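Local atomic coordinates of YghZ aldo-keto reductase (Escherichia coli, PDB entry 3N6Q), a protein that probably reduces aldehydes or ketones with a nicotinamide cofactor, as a TIM-barrel member of the aldo-keto reductase family. Residues P26-G31 with W288-D293; E173-M178 with I187-H192; H192-N197 with S206-T211; L199-D204 with A326-H331. All blocks are in the same frame, centred on the assembly; numbering follows the deposited sequence. Where two conformers were deposited one is given.

How the contacts relate
From the N terminus, P26-G31 on strand 24-31 opens contact 1, which closes only at W288-D293 and so encloses contacts 2 and 3 entirely. Contact 2 closes the short loop from helix 172-183 to H192 on strand 191-193. Contact 3 starts from that same histidine and ends on helix 208-214, so the two run in series and share one residue. L199-D204, lying between the two halves of contact 3, opens contact 4, whose partner A326-H331 follows W288-D293; contact 4 therefore crosses both contact 3 and contact 1. Together they tie the first and sixth barrel strands to neighbouring helices and to helix 322-334. W288 packs on R201, joining contacts 1 and 4 directly.

Contact 1: P26-G31 with W288-D293; sequences PALSLG and WLLKDD
A27 and L28 meet a single side chain of the opposing segment, that of L290, and A27, L28 and L290 account for all of the 101 Å² buried between the segments. Taken in order, the second segment begins with W288, whose carbonyl and indole are both used locally; F320 meets this ring edge-to-face. L289, the last helical residue, turns to V298 on strand 297-300. The chain then leaves helical geometry at L290, and its side chain takes up the cross-segment contact. Its CG lies anti to the carbonyl carbon (chi1 -74°), which sends both methyls toward A27. L290 CD1 is 4.0 Å from A27 CB, an apolar contact, and L290 CD2 is 3.9 Å from A27 O, a van der Waals contact of a methyl with a carbonyl oxygen; both methyls rest on the alanine's CB and carbonyl oxygen alike. L28 joins by its end alone, its CD1 making an apolar contact 4.3 Å from L290 CD1. No hydrogen bond links the segments. K291 next folds back over W288, turns at chi1 (67°) and chi4 (-64°) bringing K291 NZ to within 3.0 Å of W288 O, to which it donates a hydrogen bond, and 3.4 Å above the centre of the indole plane. Beyond it, D292 OD1 accepts from R294 N, while R16 binds L290 O and D292 O, which probably helps hold the turn. Strand 297-300 follows after a short link and pairs in parallel with strand 24-31: the contact sits where the last strand of an eight-stranded TIM barrel closes against the first, with the end of the preceding helix packed at the seam.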
# COMPACT_ATOMS: atom_id res chain seq x y z
N PRO B 26 18.32 -23.59 6.97
CA PRO B 26 19.37 -24.60 7.20
C PRO B 26 19.77 -24.59 8.66
O PRO B 26 19.79 -23.50 9.29
CB PRO B 26 20.52 -24.09 6.33
CG PRO B 26 20.34 -22.54 6.42
CD PRO B 26 18.85 -22.40 6.27
N ALA B 27 20.08 -25.77 9.24
CA ALA B 27 20.48 -25.83 10.64
C ALA B 27 21.77 -25.10 10.88
O ALA B 27 22.04 -24.68 12.02
CB ALA B 27 20.63 -27.37 11.14
N LEU B 28 22.60 -24.92 9.84
CA LEU B 28 23.74 -24.00 9.96
C LEU B 28 23.53 -22.88 8.91
O LEU B 28 23.24 -23.19 7.74
CB LEU B 28 25.09 -24.71 9.69
CG LEU B 28 25.42 -25.77 10.79
CD1 LEU B 28 24.73 -27.13 10.41
CD2 LEU B 28 26.89 -25.92 10.84
N SER B 29 23.60 -21.64 9.36
CA SER B 29 23.51 -20.46 8.45
C SER B 29 24.84 -19.78 8.38
O SER B 29 25.65 -19.89 9.32
CB SER B 29 22.48 -19.47 8.99
OG SER B 29 21.23 -20.13 8.97
N LEU B 30 25.06 -18.98 7.32
CA LEU B 30 26.32 -18.25 7.23
C LEU B 30 26.12 -16.77 7.66
O LEU B 30 25.24 -16.09 7.14
CB LEU B 30 26.83 -18.29 5.79
CG LEU B 30 28.19 -17.54 5.66
CD1 LEU B 30 29.41 -18.28 6.30
CD2 LEU B 30 28.50 -17.24 4.16
N GLY B 31 26.93 -16.31 8.61
CA GLY B 31 26.87 -14.88 9.05
C GLY B 31 28.04 -14.11 8.43
O GLY B 31 29.10 -14.67 8.23
N TRP B 288 25.63 -29.36 20.30
CA TRP B 288 24.96 -29.06 21.56
C TRP B 288 23.82 -28.07 21.42
O TRP B 288 22.76 -28.26 21.98
CB TRP B 288 25.98 -28.60 22.59
CG TRP B 288 25.38 -28.40 23.96
CD1 TRP B 288 25.40 -29.31 25.03
CD2 TRP B 288 24.76 -27.20 24.46
NE1 TRP B 288 24.77 -28.72 26.14
CE2 TRP B 288 24.35 -27.45 25.80
CE3 TRP B 288 24.47 -25.95 23.88
CZ2 TRP B 288 23.73 -26.47 26.58
CZ3 TRP B 288 23.82 -25.00 24.64
CH2 TRP B 288 23.44 -25.26 25.98
N LEU B 289 24.04 -27.01 20.65
CA LEU B 289 22.93 -26.09 20.37
C LEU B 289 21.81 -26.77 19.62
O LEU B 289 20.63 -26.49 19.87
CB LEU B 289 23.48 -24.87 19.57
CG LEU B 289 24.33 -23.93 20.44
CD1 LEU B 289 25.19 -22.96 19.55
CD2 LEU B 289 23.36 -23.06 21.33
N LEU B 290 22.16 -27.63 18.67
CA LEU B 290 21.20 -28.23 17.74
C LEU B 290 20.63 -29.60 18.27
O LEU B 290 19.99 -30.36 17.51
CB LEU B 290 21.90 -28.55 16.43
CG LEU B 290 22.20 -27.27 15.60
CD1 LEU B 290 23.02 -27.61 14.38
CD2 LEU B 290 20.88 -26.51 15.23
N LYS B 291 20.87 -29.88 19.55
CA LYS B 291 20.58 -31.22 20.12
C LYS B 291 19.10 -31.47 20.27
O LYS B 291 18.65 -32.63 20.48
CB LYS B 291 21.22 -31.35 21.51
CG LYS B 291 20.61 -30.43 22.59
CD LYS B 291 21.52 -30.47 23.90
CE LYS B 291 21.10 -29.48 24.99
NZ LYS B 291 21.25 -28.02 24.54
N ASP B 292 18.33 -30.38 20.25
CA ASP B 292 16.89 -30.48 20.32
C ASP B 292 16.27 -29.35 19.47
O ASP B 292 16.97 -28.64 18.72
CB ASP B 292 16.43 -30.37 21.77
CG ASP B 292 16.89 -29.05 22.44
OD1 ASP B 292 17.01 -27.98 21.75
OD2 ASP B 292 17.12 -29.11 23.67
N ASP B 293 14.98 -29.10 19.64
CA ASP B 293 14.33 -28.30 18.62
C ASP B 293 14.15 -26.87 19.08
O ASP B 293 13.40 -26.15 18.47
CB ASP B 293 13.02 -28.93 18.17
CG ASP B 293 11.96 -28.88 19.23
OD1 ASP B 293 12.19 -28.30 20.33
OD2 ASP B 293 10.85 -29.43 18.96

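Contact 2: E173-M178 with I187-H192; sequences ERTQKM and IPLLIH
The imidazole of H192 is met by T175 at its edge: T175 OG1 lies in the ring plane, 3.3 Å from H192 CD2 and 3.5 Å from H192 NE2. One face of the ring is taken by L208 of helix 208-214. The edge approach is not a hydrogen bond, because both polar ends are engaged with backbone carbonyls, H192 NE2 with Y170 O and T175 OG1 with S171 O. The threonine hydroxyl thus looks back along its own helix while its oxygen lies against the CD2-NE2 edge. H192 CG is anti to the backbone N (chi1 -173°), which carries the ring out from the strand to the helix. The second branch of the threonine faces L189: T175 CG2 is 4.2 Å from L189 CD2, and the two side chains meet at about a right angle. T175 CG2 also comes within 4.1 Å of H192 CD2, so this methyl sits between leucine and histidine. With an alanine here in place of the threonine, a gap between L189 and the ring edge would probably open and S171 O would probably lose its side-chain mate. I167 of strand 162-168 completes the apolar surroundings, touching both T175 and L189. With 156 Å² buried between the segments, the arrangement is that of a beta-alpha-beta crossover: helix 172-183 lies against parallel strands 162-168 and 191-193, a repeating unit of the TIM barrel.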
# COMPACT_ATOMS: atom_id res chain seq x y z
N GLU B 173 10.53 -10.22 28.11
CA GLU B 173 9.39 -9.32 28.28
C GLU B 173 9.28 -8.41 27.03
O GLU B 173 8.18 -8.22 26.51
CB GLU B 173 9.65 -8.45 29.51
CG GLU B 173 9.75 -9.25 30.85
CD GLU B 173 11.03 -10.15 31.03
OE1 GLU B 173 12.15 -9.85 30.48
OE2 GLU B 173 10.89 -11.15 31.80
N ARG B 174 10.41 -7.85 26.58
CA ARG B 174 10.40 -7.02 25.34
C ARG B 174 10.01 -7.84 24.07
O ARG B 174 9.23 -7.37 23.23
CB ARG B 174 11.71 -6.30 25.15
CG ARG B 174 11.89 -5.16 26.16
CD ARG B 174 13.24 -4.47 26.01
NE ARG B 174 13.38 -3.31 26.91
CZ ARG B 174 12.98 -2.06 26.62
NH1 ARG B 174 12.24 -1.80 25.54
NH2 ARG B 174 13.23 -1.07 27.49
N THR B 175 10.52 -9.07 23.97
CA THR B 175 10.09 -10.00 22.92
C THR B 175 8.60 -10.21 22.92
O THR B 175 7.90 -10.11 21.90
CB THR B 175 10.83 -11.35 23.04
OG1 THR B 175 12.24 -11.10 22.93
CG2 THR B 175 10.38 -12.32 21.94
N GLN B 176 8.06 -10.47 24.11
CA GLN B 176 6.63 -10.65 24.17
C GLN B 176 5.84 -9.40 23.74
O GLN B 176 4.82 -9.52 23.03
CB GLN B 176 6.22 -11.10 25.59
CG GLN B 176 4.70 -11.18 25.79
CD GLN B 176 4.16 -12.41 25.16
OE1 GLN B 176 4.78 -13.47 25.22
NE2 GLN B 176 2.94 -12.32 24.61
N LYS B 177 6.31 -8.23 24.15
CA LYS B 177 5.66 -6.99 23.73
C LYS B 177 5.73 -6.86 22.19
O LYS B 177 4.76 -6.45 21.55
CB LYS B 177 6.33 -5.80 24.43
CG LYS B 177 5.63 -4.45 24.13
CD LYS B 177 4.11 -4.56 24.36
CE LYS B 177 3.52 -3.16 24.53
NZ LYS B 177 2.04 -3.20 24.72
N MET B 178 6.90 -7.14 21.61
CA MET B 178 7.02 -6.95 20.13
C MET B 178 6.08 -7.89 19.41
O MET B 178 5.50 -7.58 18.37
CB MET B 178 8.46 -7.17 19.63
CG MET B 178 9.49 -6.18 20.20
SD MET B 178 9.16 -4.50 19.43
CE MET B 178 8.97 -5.13 17.73
N ILE B 187 1.03 -9.27 11.70
CA ILE B 187 2.31 -9.79 11.27
C ILE B 187 2.88 -10.62 12.43
O ILE B 187 2.94 -10.13 13.57
CB ILE B 187 3.27 -8.59 10.99
CG1 ILE B 187 2.75 -7.85 9.75
CG2 ILE B 187 4.74 -9.10 10.79
CD1 ILE B 187 3.48 -6.54 9.53
N PRO B 188 3.25 -11.89 12.17
CA PRO B 188 3.92 -12.65 13.24
C PRO B 188 5.39 -12.32 13.31
O PRO B 188 6.04 -12.25 12.25
CB PRO B 188 3.75 -14.13 12.81
CG PRO B 188 3.56 -14.12 11.28
CD PRO B 188 3.05 -12.67 10.91
N LEU B 189 5.95 -12.22 14.51
CA LEU B 189 7.41 -12.10 14.64
C LEU B 189 8.01 -13.41 14.14
O LEU B 189 7.67 -14.48 14.69
CB LEU B 189 7.78 -11.88 16.11
CG LEU B 189 9.30 -11.83 16.33
CD1 LEU B 189 10.02 -10.58 15.60
CD2 LEU B 189 9.60 -11.70 17.86
N LEU B 190 8.91 -13.38 13.14
CA LEU B 190 9.45 -14.66 12.60
C LEU B 190 10.44 -15.34 13.55
O LEU B 190 10.43 -16.59 13.70
CB LEU B 190 10.09 -14.45 11.22
CG LEU B 190 10.75 -15.72 10.67
CD1 LEU B 190 9.66 -16.80 10.22
CD2 LEU B 190 11.70 -15.33 9.50
N ILE B 191 11.35 -14.55 14.11
CA ILE B 191 12.64 -15.05 14.56
C ILE B 191 13.28 -14.08 15.55
O ILE B 191 13.11 -12.81 15.48
CB ILE B 191 13.57 -15.38 13.34
CG1 ILE B 191 14.80 -16.16 13.74
CG2 ILE B 191 14.03 -14.05 12.60
CD1 ILE B 191 15.52 -16.79 12.43
N HIS B 192 14.05 -14.67 16.49
CA HIS B 192 14.83 -13.94 17.46
C HIS B 192 16.26 -14.43 17.28
O HIS B 192 16.53 -15.66 17.17
CB HIS B 192 14.30 -14.24 18.91
CG HIS B 192 14.93 -13.40 19.99
ND1 HIS B 192 16.29 -13.39 20.25
CD2 HIS B 192 14.38 -12.56 20.90
CE1 HIS B 192 16.54 -12.60 21.28
NE2 HIS B 192 15.39 -12.06 21.68

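Contact 3: H192-N197 with S206-T211; sequences HQPSYN and SGLLDT
A leucine methyl set over one face of an imidazole, offset toward its rim, is the striking feature here: L208 CD2 lies 3.6 Å from the centroid of the H192 ring and 17° off its normal, a CH-pi contact. It joins the sixth strand of the TIM barrel, 191-193, and the loop after it to helix 208-214, which leads on to strand 218-221. The closest pair is L208 CD2 and H192 CE1 at 3.5 Å. L208 CG stands anti to the backbone N (chi1 -167°), pointing the fork at the ring, and its CD1 lies over the same face, toward the CD2-NE2 edge, 3.9 Å from both H192 NE2 and H192 CD2. Replacing the histidine by a serine is likely to leave the L208 methyls facing a gap and Y170 O without its NE2 partner. P194 widens the apolar patch, its CB 4.2 Å from L208 CD2. Further along, L209 and Y196 approach from opposite directions, with L209 CD1 4.4 Å from Y196 CE2 and nearest to the phenol at Y196 OH; the methyl reaches the ring obliquely. No hydrogen bond crosses between the segments, so their 178 Å² of buried surface rests on CH-pi and other van der Waals contacts. The turn that presents the leucines has its own bonds. G207 occupies the N-cap position with positive phi, where a side chain would press on the preceding carbonyl oxygen. S206 forms an ST turn: its OG, which also bonds W202 O, accepts from L208 N at 2.9 Å with an N-H...O angle of 162°.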
# COMPACT_ATOMS: atom_id res chain seq x y z
N HIS B 192 14.05 -14.67 16.49
CA HIS B 192 14.83 -13.94 17.46
C HIS B 192 16.26 -14.43 17.28
O HIS B 192 16.53 -15.66 17.17
CB HIS B 192 14.30 -14.24 18.91
CG HIS B 192 14.93 -13.40 19.99
ND1 HIS B 192 16.29 -13.39 20.25
CD2 HIS B 192 14.38 -12.56 20.90
CE1 HIS B 192 16.54 -12.60 21.28
NE2 HIS B 192 15.39 -12.06 21.68
N GLN B 193 17.20 -13.49 17.17
CA GLN B 193 18.61 -13.81 17.16
C GLN B 193 19.31 -13.39 18.44
O GLN B 193 19.75 -12.23 18.56
CB GLN B 193 19.28 -13.16 15.90
CG GLN B 193 20.73 -13.41 15.80
CD GLN B 193 21.31 -12.84 14.48
OE1 GLN B 193 22.37 -12.25 14.50
NE2 GLN B 193 20.65 -13.08 13.37
N PRO B 194 19.50 -14.33 19.41
CA PRO B 194 20.26 -14.06 20.65
C PRO B 194 21.69 -14.56 20.51
O PRO B 194 21.99 -15.44 19.69
CB PRO B 194 19.50 -14.88 21.71
CG PRO B 194 19.13 -16.16 20.92
CD PRO B 194 18.74 -15.61 19.50
N SER B 195 22.60 -14.04 21.31
CA SER B 195 23.89 -14.70 21.44
C SER B 195 23.58 -15.90 22.33
O SER B 195 23.02 -15.71 23.41
CB SER B 195 24.87 -13.80 22.23
OG SER B 195 25.26 -12.71 21.41
N TYR B 196 24.11 -17.07 21.96
CA TYR B 196 23.73 -18.33 22.64
C TYR B 196 24.76 -19.39 22.30
O TYR B 196 25.06 -19.62 21.13
CB TYR B 196 22.35 -18.77 22.13
CG TYR B 196 21.77 -19.96 22.89
CD1 TYR B 196 22.25 -20.29 24.16
CD2 TYR B 196 20.83 -20.78 22.29
CE1 TYR B 196 21.66 -21.36 24.89
CE2 TYR B 196 20.31 -21.89 22.97
CZ TYR B 196 20.69 -22.14 24.27
OH TYR B 196 20.13 -23.22 24.95
N ASN B 197 25.41 -19.96 23.32
CA ASN B 197 26.37 -21.02 23.08
C ASN B 197 26.58 -21.77 24.40
O ASN B 197 25.96 -21.46 25.44
CB ASN B 197 27.72 -20.44 22.57
CG ASN B 197 28.29 -19.31 23.46
OD1 ASN B 197 28.66 -19.54 24.61
ND2 ASN B 197 28.41 -18.10 22.90
N SER B 206 16.99 -16.90 31.33
CA SER B 206 16.08 -15.76 31.38
C SER B 206 14.63 -16.10 31.22
O SER B 206 13.77 -15.28 31.53
CB SER B 206 16.40 -14.74 30.28
OG SER B 206 16.22 -15.37 29.01
N GLY B 207 14.34 -17.22 30.59
CA GLY B 207 12.98 -17.44 30.15
C GLY B 207 12.76 -17.17 28.67
O GLY B 207 11.64 -17.36 28.15
N LEU B 208 13.78 -16.64 27.97
CA LEU B 208 13.59 -16.43 26.49
C LEU B 208 13.10 -17.65 25.69
O LEU B 208 12.12 -17.59 24.89
CB LEU B 208 14.85 -15.85 25.82
CG LEU B 208 14.50 -15.36 24.40
CD1 LEU B 208 13.47 -14.18 24.38
CD2 LEU B 208 15.77 -14.99 23.65
N LEU B 209 13.70 -18.80 25.95
CA LEU B 209 13.28 -19.97 25.19
C LEU B 209 11.78 -20.33 25.45
O LEU B 209 11.10 -20.71 24.53
CB LEU B 209 14.25 -21.17 25.36
CG LEU B 209 15.60 -21.12 24.58
CD1 LEU B 209 16.26 -22.48 24.45
CD2 LEU B 209 15.45 -20.55 23.15
N ASP B 210 11.26 -20.02 26.64
CA ASP B 210 9.82 -20.24 26.94
C ASP B 210 9.03 -19.24 26.04
O ASP B 210 8.03 -19.59 25.44
CB ASP B 210 9.46 -19.88 28.43
CG ASP B 210 10.15 -20.79 29.49
OD1 ASP B 210 10.19 -21.99 29.20
OD2 ASP B 210 10.62 -20.30 30.60
N THR B 211 9.41 -17.96 26.07
CA THR B 211 8.72 -16.89 25.30
C THR B 211 8.68 -17.28 23.80
O THR B 211 7.62 -17.20 23.15
CB THR B 211 9.40 -15.54 25.53
OG1 THR B 211 9.39 -15.25 26.94
CG2 THR B 211 8.62 -14.40 24.83

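Contact 4: L199-D204 with A326-H331; sequences LNRWVD and AQIDQH
Charge carries most of this contact: R201 and D329 form a salt bridge through one carboxylate oxygen. R201 NH2 donates to D329 OD1 at 2.6 Å (145° at the hydrogen), and R201 NH1 adds a weak, more bent bond to the same D329 OD1 at 3.0 Å. The oxygen sits at the edge of the guanidinium, close to its plane, but the carboxylate is twisted against it, the two planes 49° apart. NH2 approaches on the syn side of OD1, 32° out of the carboxylate plane, so this is a two-to-one grip and not a flat, paired bridge. The arginine chain runs extended from CG to NE, which gives it the length to reach the helix, and R201 NE donates to L198 O, probably limiting rotation of the guanidinium. In the fold, the pair ties the loop after the sixth barrel strand to helix 322-334, which lies beyond the last strand of the TIM barrel. Van der Waals contacts are fewer. I328 CG2 lies 4.2 Å from R201 NH2, meeting the guanidinium obliquely, while W288 of helix 281-289 packs on both R201 and I328. M273 of helix 261-276 also touches I328. Local bonds shape each segment. R201 is the N-cap residue of helix 202-205, where D204 N makes a weak backbone bond to R201 O at 2.9 Å; separately, W202 N gives a weak backbone-to-side-chain bond to N200 OD1 at 3.4 Å. In helix 322-334, Q330 N bonds A326 O at 2.9 Å, a regular helical turn around D329.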
# COMPACT_ATOMS: atom_id res chain seq x y z
N LEU B 199 28.76 -21.56 26.62
CA LEU B 199 29.29 -20.76 27.71
C LEU B 199 28.36 -19.61 28.05
O LEU B 199 28.62 -18.87 28.97
CB LEU B 199 30.66 -20.16 27.34
CG LEU B 199 31.61 -21.26 26.85
CD1 LEU B 199 32.97 -20.64 26.69
CD2 LEU B 199 31.65 -22.40 27.88
N ASN B 200 27.30 -19.42 27.25
CA ASN B 200 26.44 -18.26 27.45
C ASN B 200 24.98 -18.64 27.36
O ASN B 200 24.42 -18.77 26.25
CB ASN B 200 26.79 -17.11 26.48
CG ASN B 200 25.91 -15.89 26.72
OD1 ASN B 200 25.03 -15.91 27.59
ND2 ASN B 200 26.09 -14.87 25.93
N ARG B 201 24.39 -18.94 28.51
CA ARG B 201 23.04 -19.49 28.52
C ARG B 201 22.00 -18.55 29.06
O ARG B 201 20.96 -18.99 29.49
CB ARG B 201 22.96 -20.84 29.24
CG ARG B 201 24.04 -21.75 28.68
CD ARG B 201 23.71 -23.14 28.87
NE ARG B 201 24.94 -23.88 28.83
CZ ARG B 201 25.05 -25.07 29.36
NH1 ARG B 201 23.97 -25.61 29.95
NH2 ARG B 201 26.23 -25.71 29.28
N TRP B 202 22.18 -17.26 28.82
CA TRP B 202 21.18 -16.27 29.18
C TRP B 202 19.82 -16.61 28.61
O TRP B 202 18.79 -16.44 29.28
CB TRP B 202 21.63 -14.82 28.82
CG TRP B 202 21.32 -14.31 27.41
CD1 TRP B 202 22.23 -14.18 26.37
CD2 TRP B 202 20.07 -13.77 26.91
NE1 TRP B 202 21.61 -13.64 25.27
CE2 TRP B 202 20.29 -13.38 25.57
CE3 TRP B 202 18.80 -13.58 27.47
CZ2 TRP B 202 19.28 -12.83 24.76
CZ3 TRP B 202 17.79 -13.01 26.67
CH2 TRP B 202 18.05 -12.63 25.33
N VAL B 203 19.77 -17.14 27.38
CA VAL B 203 18.47 -17.39 26.77
C VAL B 203 17.69 -18.47 27.57
O VAL B 203 16.47 -18.44 27.65
CB VAL B 203 18.52 -17.81 25.28
CG1 VAL B 203 19.35 -16.85 24.43
CG2 VAL B 203 18.98 -19.15 25.13
N ASP B 204 18.42 -19.41 28.11
CA ASP B 204 17.85 -20.51 28.91
C ASP B 204 17.37 -19.94 30.26
O ASP B 204 16.16 -19.94 30.60
CB ASP B 204 18.96 -21.59 29.15
CG ASP B 204 19.36 -22.38 27.86
OD1 ASP B 204 18.76 -22.12 26.81
OD2 ASP B 204 20.27 -23.28 27.90
N ALA B 326 25.34 -33.33 31.85
CA ALA B 326 25.65 -32.96 33.19
C ALA B 326 27.15 -32.77 33.33
O ALA B 326 27.61 -31.85 34.01
CB ALA B 326 25.16 -34.09 34.18
N GLN B 327 27.93 -33.59 32.65
CA GLN B 327 29.40 -33.53 32.69
C GLN B 327 29.90 -32.22 32.00
O GLN B 327 30.84 -31.55 32.47
CB GLN B 327 29.99 -34.76 31.98
CG GLN B 327 30.02 -36.08 32.81
CD GLN B 327 30.48 -37.33 32.04
OE1 GLN B 327 30.24 -37.48 30.83
NE2 GLN B 327 31.09 -38.27 32.78
N ILE B 328 29.30 -31.91 30.88
CA ILE B 328 29.60 -30.64 30.17
C ILE B 328 29.35 -29.46 31.13
O ILE B 328 30.24 -28.64 31.36
CB ILE B 328 28.73 -30.52 28.90
CG1 ILE B 328 29.30 -31.47 27.84
CG2 ILE B 328 28.67 -28.95 28.40
CD1 ILE B 328 28.37 -31.69 26.60
N ASP B 329 28.17 -29.41 31.75
CA ASP B 329 27.89 -28.32 32.69
C ASP B 329 28.85 -28.27 33.87
O ASP B 329 29.25 -27.20 34.34
CB ASP B 329 26.46 -28.38 33.21
CG ASP B 329 25.43 -28.02 32.15
OD1 ASP B 329 25.84 -27.68 31.00
OD2 ASP B 329 24.23 -28.15 32.44
N GLN B 330 29.15 -29.43 34.42
CA GLN B 330 30.11 -29.45 35.49
C GLN B 330 31.50 -28.86 35.12
O GLN B 330 32.10 -28.15 35.94
CB GLN B 330 30.23 -30.87 36.07
CG GLN B 330 31.12 -30.96 37.33
CD GLN B 330 30.38 -30.43 38.54
OE1 GLN B 330 29.27 -30.89 38.85
NE2 GLN B 330 30.95 -29.42 39.19
N HIS B 331 32.07 -29.24 33.97
CA HIS B 331 33.36 -28.69 33.54
C HIS B 331 33.23 -27.17 33.42
O HIS B 331 34.16 -26.42 33.77
CB HIS B 331 33.81 -29.24 32.18
CG HIS B 331 34.27 -30.66 32.23
ND1 HIS B 331 35.14 -31.12 33.19
CD2 HIS B 331 33.99 -31.71 31.42
CE1 HIS B 331 35.39 -32.40 32.97
NE2 HIS B 331 34.73 -32.77 31.88